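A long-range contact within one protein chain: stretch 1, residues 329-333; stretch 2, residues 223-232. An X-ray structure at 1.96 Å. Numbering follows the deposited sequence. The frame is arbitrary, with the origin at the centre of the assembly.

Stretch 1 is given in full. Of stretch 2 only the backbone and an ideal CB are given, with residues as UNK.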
# COMPACT_ATOMS: atom_id res chain seq x y z
N ASP A 329 20.93 -1.90 1.49
CA ASP A 329 20.18 -2.94 0.79
C ASP A 329 19.07 -2.28 -0.00
O ASP A 329 18.71 -1.13 0.28
CB ASP A 329 19.55 -3.93 1.78
CG ASP A 329 20.28 -5.24 1.84
OD1 ASP A 329 20.45 -5.87 0.77
OD2 ASP A 329 20.69 -5.65 2.94
N ASP A 330 18.52 -2.99 -0.98
CA ASP A 330 17.45 -2.43 -1.80
C ASP A 330 16.35 -1.89 -0.90
O ASP A 330 16.03 -2.46 0.14
CB ASP A 330 16.85 -3.48 -2.73
CG ASP A 330 17.81 -3.94 -3.83
OD1 ASP A 330 18.86 -3.29 -4.04
OD2 ASP A 330 17.50 -4.95 -4.49
N ILE A 331 15.76 -0.77 -1.31
CA ILE A 331 14.68 -0.18 -0.55
C ILE A 331 13.79 0.62 -1.49
O ILE A 331 14.26 1.26 -2.43
CB ILE A 331 15.20 0.73 0.60
CG1 ILE A 331 14.03 1.23 1.45
CG2 ILE A 331 16.00 1.89 0.02
CD1 ILE A 331 14.46 1.99 2.72
N VAL A 332 12.49 0.55 -1.23
CA VAL A 332 11.51 1.25 -2.04
C VAL A 332 11.45 2.74 -1.75
O VAL A 332 11.56 3.16 -0.60
CB VAL A 332 10.09 0.68 -1.79
CG1 VAL A 332 9.04 1.57 -2.43
CG2 VAL A 332 10.00 -0.74 -2.33
N MET A 333 11.27 3.53 -2.80
CA MET A 333 11.12 4.97 -2.65
C MET A 333 9.92 5.44 -3.48
O MET A 333 9.72 4.99 -4.61
CB MET A 333 12.37 5.74 -3.11
CG MET A 333 12.17 7.25 -3.12
SD MET A 333 13.70 8.22 -3.30
CE MET A 333 13.43 9.53 -2.13
N UNK A 223 2.61 -6.60 -5.55
CA UNK A 223 3.34 -5.82 -6.55
C UNK A 223 4.70 -5.39 -6.00
O UNK A 223 5.72 -5.48 -6.69
CB UNK A 223 2.53 -4.60 -6.98
N UNK A 224 4.72 -4.94 -4.76
CA UNK A 224 5.96 -4.51 -4.13
C UNK A 224 6.85 -5.75 -3.99
O UNK A 224 8.05 -5.69 -4.27
CB UNK A 224 5.70 -3.84 -2.78
N UNK A 225 6.27 -6.87 -3.57
CA UNK A 225 7.04 -8.09 -3.42
C UNK A 225 7.75 -8.41 -4.74
O UNK A 225 8.95 -8.69 -4.75
CB UNK A 225 6.14 -9.25 -2.99
N UNK A 226 7.01 -8.35 -5.84
CA UNK A 226 7.56 -8.63 -7.15
C UNK A 226 8.64 -7.61 -7.54
O UNK A 226 9.62 -7.95 -8.21
CB UNK A 226 6.44 -8.64 -8.19
N UNK A 227 8.46 -6.36 -7.13
CA UNK A 227 9.43 -5.31 -7.42
C UNK A 227 10.80 -5.74 -6.87
O UNK A 227 11.80 -5.68 -7.58
CB UNK A 227 8.99 -3.97 -6.82
N UNK A 228 10.81 -6.16 -5.61
CA UNK A 228 12.04 -6.60 -4.95
C UNK A 228 12.61 -7.87 -5.58
O UNK A 228 13.82 -8.00 -5.76
CB UNK A 228 11.78 -6.84 -3.46
N UNK A 229 11.73 -8.82 -5.89
CA UNK A 229 12.15 -10.08 -6.50
C UNK A 229 12.72 -9.86 -7.89
O UNK A 229 13.77 -10.41 -8.23
CB UNK A 229 10.98 -11.06 -6.57
N UNK A 230 12.05 -9.04 -8.68
CA UNK A 230 12.52 -8.78 -10.03
C UNK A 230 13.89 -8.12 -10.08
O UNK A 230 14.67 -8.39 -10.99
CB UNK A 230 11.51 -7.90 -10.76
N UNK A 231 14.18 -7.25 -9.12
CA UNK A 231 15.47 -6.58 -9.11
C UNK A 231 16.55 -7.56 -8.70
O UNK A 231 17.69 -7.47 -9.16
CB UNK A 231 15.45 -5.37 -8.17
N UNK A 232 16.20 -8.49 -7.83
CA UNK A 232 17.14 -9.49 -7.38
C UNK A 232 17.47 -10.43 -8.54
O UNK A 232 18.63 -10.76 -8.79
CB UNK A 232 16.58 -10.26 -6.19

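The backbone of 223-232 is helical throughout, with phi and psi near -60° and -45°, so proline and glycine are unlikely inside it. Few positions can meet stretch 1.

Position 223 has nothing of stretch 1 within 5.5 Å of its ideal CB, so the contact sets no preference; it is Ser223.

At position 224 CA-to-CB points sideways, yet the ideal CB lies 5.3 Å from Val332 CG2. A methyl group about one bond beyond ordinary contact favours an aliphatic side chain with a gamma carbon that can turn toward it: valine, isoleucine, leucine or methionine. The residue is Ile224, whose CG2 comes to 4.2 Å from Val332 CG2, a modest apolar contact.

Positions 225 and 226 leave stretch 1 out of reach and the choice open. They hold Asn225 and Gln226.

Position 227 points toward stretch 1, but no atom lies within 5.5 Å of its ideal CB. The gap, and the valine beyond it, suit leucine, isoleucine or methionine, whereas alanine would stop short. Leu227, with chi1 t and chi2 p, brings CD2 to 3.9 Å from Val332 CG2.

Position 228 points sideways. Only a long side chain could turn and reach the strand, where one methyl of Val332, CG2, invites apolar surface and the backbone N of Val332 offers a donor; methionine, phenylalanine, tyrosine or a long polar chain could be considered. Tyr228 serves both demands. Its ring packs against the valine, Val332 CG2 lying 3.6 Å from Tyr228 CZ, while Asp330 O sits at the ring edge, 3.7 Å from Tyr228 CE1. The hydroxyl accepts a weak hydrogen bond, Val332 N to Tyr228 OH at 3.4 Å. Its own carbonyl is tied to stretch 1 by a water, which donates to both Tyr228 O (2.8 Å) and Asp330 OD2 (2.6 Å).

Positions 229 and 230 have no part of stretch 1 near their ideal CB atoms; they are Ile229 and Met230.

Position 231 points toward stretch 1, its ideal CB 4.2 Å from Asp330 OD2. A carboxylate so close calls for a donor: serine, threonine, asparagine, glutamine, or a basic chain if it can fold to fit. Asn231 carries an amide NH2 at about the right reach, and donates from ND2 to Asp330 OD2 at 2.7 Å. A second water accepts weakly from Asn231 ND2 (3.3 Å) and donates to Asp330 OD1 (2.7 Å), a second, water-mediated path between the same two side chains.

Position 232 points sideways with no close neighbour in stretch 1, so many residues would do; Glu232 makes no contact.

Stretch 2, residues 223-232: SINQLYIMNE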
# COMPACT_ATOMS: atom_id res chain seq x y z
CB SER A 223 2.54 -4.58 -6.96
OG SER A 223 1.35 -4.95 -7.63
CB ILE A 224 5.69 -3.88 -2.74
CG1 ILE A 224 4.92 -2.57 -2.91
CG2 ILE A 224 7.01 -3.65 -1.99
CD1 ILE A 224 5.63 -1.51 -3.76
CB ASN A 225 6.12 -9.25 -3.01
CG ASN A 225 6.88 -10.53 -2.74
OD1 ASN A 225 7.98 -10.51 -2.18
ND2 ASN A 225 6.30 -11.66 -3.13
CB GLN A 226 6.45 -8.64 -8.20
CG GLN A 226 5.44 -9.77 -7.98
CD GLN A 226 6.12 -11.12 -7.79
OE1 GLN A 226 6.96 -11.52 -8.59
NE2 GLN A 226 5.76 -11.82 -6.73
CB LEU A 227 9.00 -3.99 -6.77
CG LEU A 227 9.97 -2.80 -6.87
CD1 LEU A 227 10.17 -2.41 -8.34
CD2 LEU A 227 9.41 -1.63 -6.07
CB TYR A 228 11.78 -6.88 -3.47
CG TYR A 228 11.75 -5.66 -2.57
CD1 TYR A 228 12.93 -5.01 -2.20
CD2 TYR A 228 10.55 -5.20 -2.03
CE1 TYR A 228 12.92 -3.93 -1.31
CE2 TYR A 228 10.52 -4.12 -1.15
CZ TYR A 228 11.71 -3.50 -0.79
OH TYR A 228 11.68 -2.46 0.11
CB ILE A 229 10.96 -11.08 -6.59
CG1 ILE A 229 10.59 -11.59 -5.18
CG2 ILE A 229 11.31 -12.25 -7.50
CD1 ILE A 229 9.35 -12.48 -5.14
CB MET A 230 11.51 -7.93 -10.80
CG MET A 230 10.17 -8.63 -11.01
SD MET A 230 9.05 -7.65 -11.99
CE MET A 230 8.65 -6.34 -10.84
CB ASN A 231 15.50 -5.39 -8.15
CG ASN A 231 16.79 -4.60 -8.26
OD1 ASN A 231 17.10 -4.06 -9.32
ND2 ASN A 231 17.56 -4.55 -7.18
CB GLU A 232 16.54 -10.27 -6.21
CG GLU A 232 17.45 -11.31 -5.59
CD GLU A 232 16.87 -11.90 -4.32
OE1 GLU A 232 16.73 -11.14 -3.33
OE2 GLU A 232 16.55 -13.10 -4.30
O HOH W 1 15.61 -6.75 -4.06
O HOH W 2 20.54 -4.33 -5.90
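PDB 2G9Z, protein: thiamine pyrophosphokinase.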